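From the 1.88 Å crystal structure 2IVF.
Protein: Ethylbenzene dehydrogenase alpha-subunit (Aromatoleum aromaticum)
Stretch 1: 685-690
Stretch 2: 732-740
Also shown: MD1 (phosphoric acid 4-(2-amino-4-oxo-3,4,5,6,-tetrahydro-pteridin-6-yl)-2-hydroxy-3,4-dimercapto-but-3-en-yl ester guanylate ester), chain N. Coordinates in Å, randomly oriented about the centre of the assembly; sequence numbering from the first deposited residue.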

# COMPACT_ATOMS: atom_id res chain seq x y z
N ARG A 685 -10.31 -16.56 17.88
CA ARG A 685 -10.67 -15.85 19.11
C ARG A 685 -10.11 -14.43 19.09
O ARG A 685 -9.14 -14.13 18.38
CB ARG A 685 -10.08 -16.56 20.31
CG ARG A 685 -10.77 -17.84 20.69
CD ARG A 685 -10.26 -18.34 21.98
NE ARG A 685 -10.78 -19.67 22.27
CZ ARG A 685 -11.64 -19.95 23.23
NH1 ARG A 685 -12.11 -19.00 24.03
NH2 ARG A 685 -12.04 -21.20 23.39
N GLU A 686 -10.74 -13.53 19.85
CA GLU A 686 -10.15 -12.22 20.09
C GLU A 686 -8.92 -12.44 20.93
O GLU A 686 -8.88 -13.34 21.77
CB GLU A 686 -11.11 -11.29 20.83
CG GLU A 686 -12.44 -11.13 20.12
CD GLU A 686 -13.51 -10.42 20.86
OE1 GLU A 686 -13.60 -10.48 22.13
OE2 GLU A 686 -14.36 -9.84 20.10
N GLU A 687 -7.93 -11.59 20.76
CA GLU A 687 -6.63 -11.81 21.42
C GLU A 687 -6.74 -11.67 22.93
O GLU A 687 -6.12 -12.44 23.69
CB GLU A 687 -5.58 -10.82 20.88
CG GLU A 687 -5.12 -11.04 19.41
CD GLU A 687 -6.09 -10.54 18.41
OE1 GLU A 687 -7.03 -9.83 18.80
OE2 GLU A 687 -5.92 -10.81 17.20
N TRP A 688 -7.54 -10.72 23.39
CA TRP A 688 -7.78 -10.57 24.85
C TRP A 688 -8.30 -11.87 25.46
O TRP A 688 -7.82 -12.32 26.51
CB TRP A 688 -8.77 -9.42 25.12
CG TRP A 688 -8.98 -9.16 26.55
CD1 TRP A 688 -9.84 -9.80 27.41
CD2 TRP A 688 -8.33 -8.15 27.32
NE1 TRP A 688 -9.72 -9.28 28.67
CE2 TRP A 688 -8.82 -8.25 28.63
CE3 TRP A 688 -7.38 -7.17 27.03
CZ2 TRP A 688 -8.35 -7.43 29.67
CZ3 TRP A 688 -6.96 -6.33 28.05
CH2 TRP A 688 -7.44 -6.47 29.35
N ASP A 689 -9.29 -12.47 24.79
CA ASP A 689 -9.90 -13.73 25.22
C ASP A 689 -8.88 -14.89 25.18
O ASP A 689 -8.74 -15.63 26.16
CB ASP A 689 -11.09 -14.04 24.31
CG ASP A 689 -11.69 -15.38 24.61
OD1 ASP A 689 -11.91 -15.67 25.81
OD2 ASP A 689 -11.92 -16.12 23.65
N ALA A 690 -8.14 -14.97 24.07
CA ALA A 690 -7.02 -15.94 23.91
C ALA A 690 -6.03 -15.85 25.04
O ALA A 690 -5.69 -16.89 25.65
CB ALA A 690 -6.30 -15.72 22.57
N HIS A 732 -14.45 -8.65 34.75
CA HIS A 732 -15.02 -7.47 34.16
C HIS A 732 -14.64 -7.28 32.69
O HIS A 732 -15.42 -6.76 31.88
CB HIS A 732 -14.57 -6.27 34.98
CG HIS A 732 -15.26 -5.01 34.59
ND1 HIS A 732 -16.48 -4.66 35.10
CD2 HIS A 732 -14.93 -4.06 33.69
CE1 HIS A 732 -16.88 -3.53 34.54
NE2 HIS A 732 -15.95 -3.14 33.68
N LEU A 733 -13.43 -7.69 32.36
CA LEU A 733 -12.90 -7.63 31.01
C LEU A 733 -12.66 -9.04 30.44
O LEU A 733 -11.65 -9.67 30.72
CB LEU A 733 -11.60 -6.85 31.05
CG LEU A 733 -11.74 -5.41 31.52
CD1 LEU A 733 -10.40 -4.68 31.42
CD2 LEU A 733 -12.84 -4.67 30.75
N LEU A 734 -13.62 -9.51 29.64
CA LEU A 734 -13.55 -10.82 28.99
C LEU A 734 -13.51 -10.74 27.47
O LEU A 734 -13.06 -11.68 26.81
CB LEU A 734 -14.76 -11.65 29.37
CG LEU A 734 -14.82 -11.99 30.86
CD1 LEU A 734 -16.11 -12.74 31.17
CD2 LEU A 734 -13.59 -12.72 31.29
N THR A 735 -14.03 -9.65 26.90
CA THR A 735 -14.17 -9.54 25.45
C THR A 735 -13.67 -8.20 24.98
O THR A 735 -13.57 -7.27 25.75
CB THR A 735 -15.60 -9.66 25.06
OG1 THR A 735 -16.28 -8.48 25.50
CG2 THR A 735 -16.24 -10.91 25.71
N ASN A 736 -13.33 -8.12 23.71
CA ASN A 736 -13.04 -6.85 23.09
C ASN A 736 -14.09 -5.79 23.36
O ASN A 736 -13.73 -4.66 23.62
CB ASN A 736 -12.83 -6.97 21.58
CG ASN A 736 -11.40 -7.44 21.22
OD1 ASN A 736 -10.78 -8.17 21.99
ND2 ASN A 736 -10.88 -6.95 20.09
N GLU A 737 -15.36 -6.14 23.30
CA GLU A 737 -16.39 -5.12 23.52
C GLU A 737 -16.24 -4.55 24.94
O GLU A 737 -16.35 -3.34 25.15
CB GLU A 737 -17.83 -5.62 23.28
CG GLU A 737 -18.80 -4.41 23.31
CD GLU A 737 -20.18 -4.63 22.70
OE1 GLU A 737 -20.80 -5.65 23.03
OE2 GLU A 737 -20.60 -3.72 21.92
N ASP A 738 -15.96 -5.42 25.91
CA ASP A 738 -15.73 -5.01 27.29
C ASP A 738 -14.60 -3.99 27.35
O ASP A 738 -14.74 -2.93 27.95
CB ASP A 738 -15.32 -6.18 28.15
CG ASP A 738 -16.44 -7.16 28.40
OD1 ASP A 738 -17.64 -6.80 28.29
OD2 ASP A 738 -16.09 -8.31 28.74
N CYS A 739 -13.48 -4.35 26.70
CA CYS A 739 -12.27 -3.55 26.68
C CYS A 739 -12.44 -2.22 25.91
O CYS A 739 -11.88 -1.21 26.32
CB CYS A 739 -11.13 -4.34 26.07
SG CYS A 739 -10.61 -5.69 27.15
N LEU A 740 -13.24 -2.25 24.84
CA LEU A 740 -13.54 -1.07 24.05
C LEU A 740 -14.30 -0.07 24.88
O LEU A 740 -13.99 1.10 24.84
CB LEU A 740 -14.30 -1.44 22.79
CG LEU A 740 -14.53 -0.28 21.81
CD1 LEU A 740 -13.23 0.45 21.46
CD2 LEU A 740 -15.22 -0.75 20.53
PB MD1 N . 5.81 -6.43 12.13
O3B MD1 N . 4.91 -6.69 10.85
O1B MD1 N . 4.95 -5.76 13.14
O2B MD1 N . 6.67 -7.59 12.47
O3A MD1 N . 6.81 -5.34 11.58
C10 MD1 N . 6.55 -3.92 11.66
C11 MD1 N . 7.68 -3.29 10.87
O11 MD1 N . 7.27 -3.50 9.47
C12 MD1 N . 7.75 -1.81 11.13
S12 MD1 N . 6.45 -0.96 11.85
C13 MD1 N . 8.83 -1.07 10.73
S13 MD1 N . 8.91 0.60 10.97
C14 MD1 N . 10.02 -1.67 10.10
N15 MD1 N . 10.38 -1.25 8.79
C16 MD1 N . 11.40 -1.86 8.09
C15 MD1 N . 11.76 -1.31 6.88
O14 MD1 N . 11.19 -0.28 6.43
N17 MD1 N . 12.71 -2.00 6.20
C17 MD1 N . 13.32 -3.13 6.74
N16 MD1 N . 14.26 -3.71 5.99
N18 MD1 N . 12.98 -3.61 7.94
C20 MD1 N . 12.04 -2.98 8.62
N8 MD1 N . 11.72 -3.43 9.86
C7 MD1 N . 10.67 -2.90 10.68
PA MD1 N . 4.34 -8.02 10.16
O1A MD1 N . 3.14 -7.57 9.39
O2A MD1 N . 5.44 -8.65 9.39
O5' MD1 N . 3.91 -8.99 11.33
C5' MD1 N . 2.75 -8.62 12.06
C4' MD1 N . 1.83 -9.77 12.15
O4' MD1 N . 0.67 -9.22 12.75
C1' MD1 N . -0.40 -10.02 12.23
N9 MD1 N . -1.73 -9.41 12.37
C4 MD1 N . -2.62 -9.80 13.27
N3 MD1 N . -2.52 -10.76 14.22
C2 MD1 N . -3.53 -11.00 15.05
N2 MD1 N . -3.43 -11.95 16.02
N1 MD1 N . -4.71 -10.30 14.85
C6 MD1 N . -4.88 -9.31 13.91
O6 MD1 N . -5.95 -8.70 13.86
C5 MD1 N . -3.78 -9.04 13.08
N7 MD1 N . -3.56 -8.21 12.06
C8 MD1 N . -2.31 -8.44 11.65
C2' MD1 N . -0.08 -10.19 10.75
O2' MD1 N . -0.69 -11.36 10.15
C3' MD1 N . 1.46 -10.22 10.73
O3' MD1 N . 1.98 -11.55 10.48
O HOH W 1 -16.18 -8.34 21.53
O HOH W 2 -8.24 -8.42 21.56
O HOH W 3 -12.32 -14.01 27.90

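Each stretch carries the start of a helix. In the first, residues 687-690 are helical and E686 holds the N-cap position. In the second, the helix begins at N736, with T735 at the N-cap. Both helices continue later in the chain. The backbones come closest at D689 and T735, whose CA atoms lie 6.0 Å apart. The first helical turns are already closed by backbone bonds: A690 N to E686 O at 2.9 Å, C739 N to T735 O at 3.1 Å, and L740 N to N736 O at 2.7 Å.

The second helix start is capped by its own side chains. D738 N donates to T735 OG1 at 3.1 Å, the capping bond. In return, D738 OD2 accepts from T735 N at 3.1 Å and from L734 N at 2.9 Å. These bonds lie in the turn that meets the first stretch.

E686 reaches across to this helix start. Its OE1 accepts from N736 N at 2.9 Å, nearly straight at 167°. The amide is in the first turn of the helix, where backbone NH groups lack helical acceptors, so a carboxylate suits it well. The other oxygen, E686 OE2, accepts from water 1 at 2.8 Å, and that water accepts from E737 N at 2.9 Å. One carboxylate thus serves two successive amides, one directly and one through water.

W688 has the largest area covered by the other stretch. Its side chain is in the t rotamer and its CB points toward the second stretch. The indole NE1 donates to L733 O at 2.8 Å, satisfying the polar atom of a buried ring. W688 CZ2 also packs against L733 CB at 3.6 Å. C739 sits over one face: its SG is 3.4 Å from the centroid of the W688 six-membered ring, only 13° off the normal. This is a sulfur-aromatic contact.

Two further waters bridge the stretches. Water 2 accepts from W688 N at 3.0 Å and lies 2.6 Å from N736 OD1, to which it can donate. It therefore links the start of the first helix to the N736 side chain. Water 3 donates to D689 OD1 and to L734 O, both at 2.7 Å. The other D689 oxygen, OD2, forms a salt bridge with R685 NH1 at 2.9 Å, within the first stretch.

E687 binds the cofactor. Its OE2 accepts from MD1 N1 at 2.7 Å and MD1 N2 at 3.0 Å, so one carboxylate oxygen reads two guanine donors.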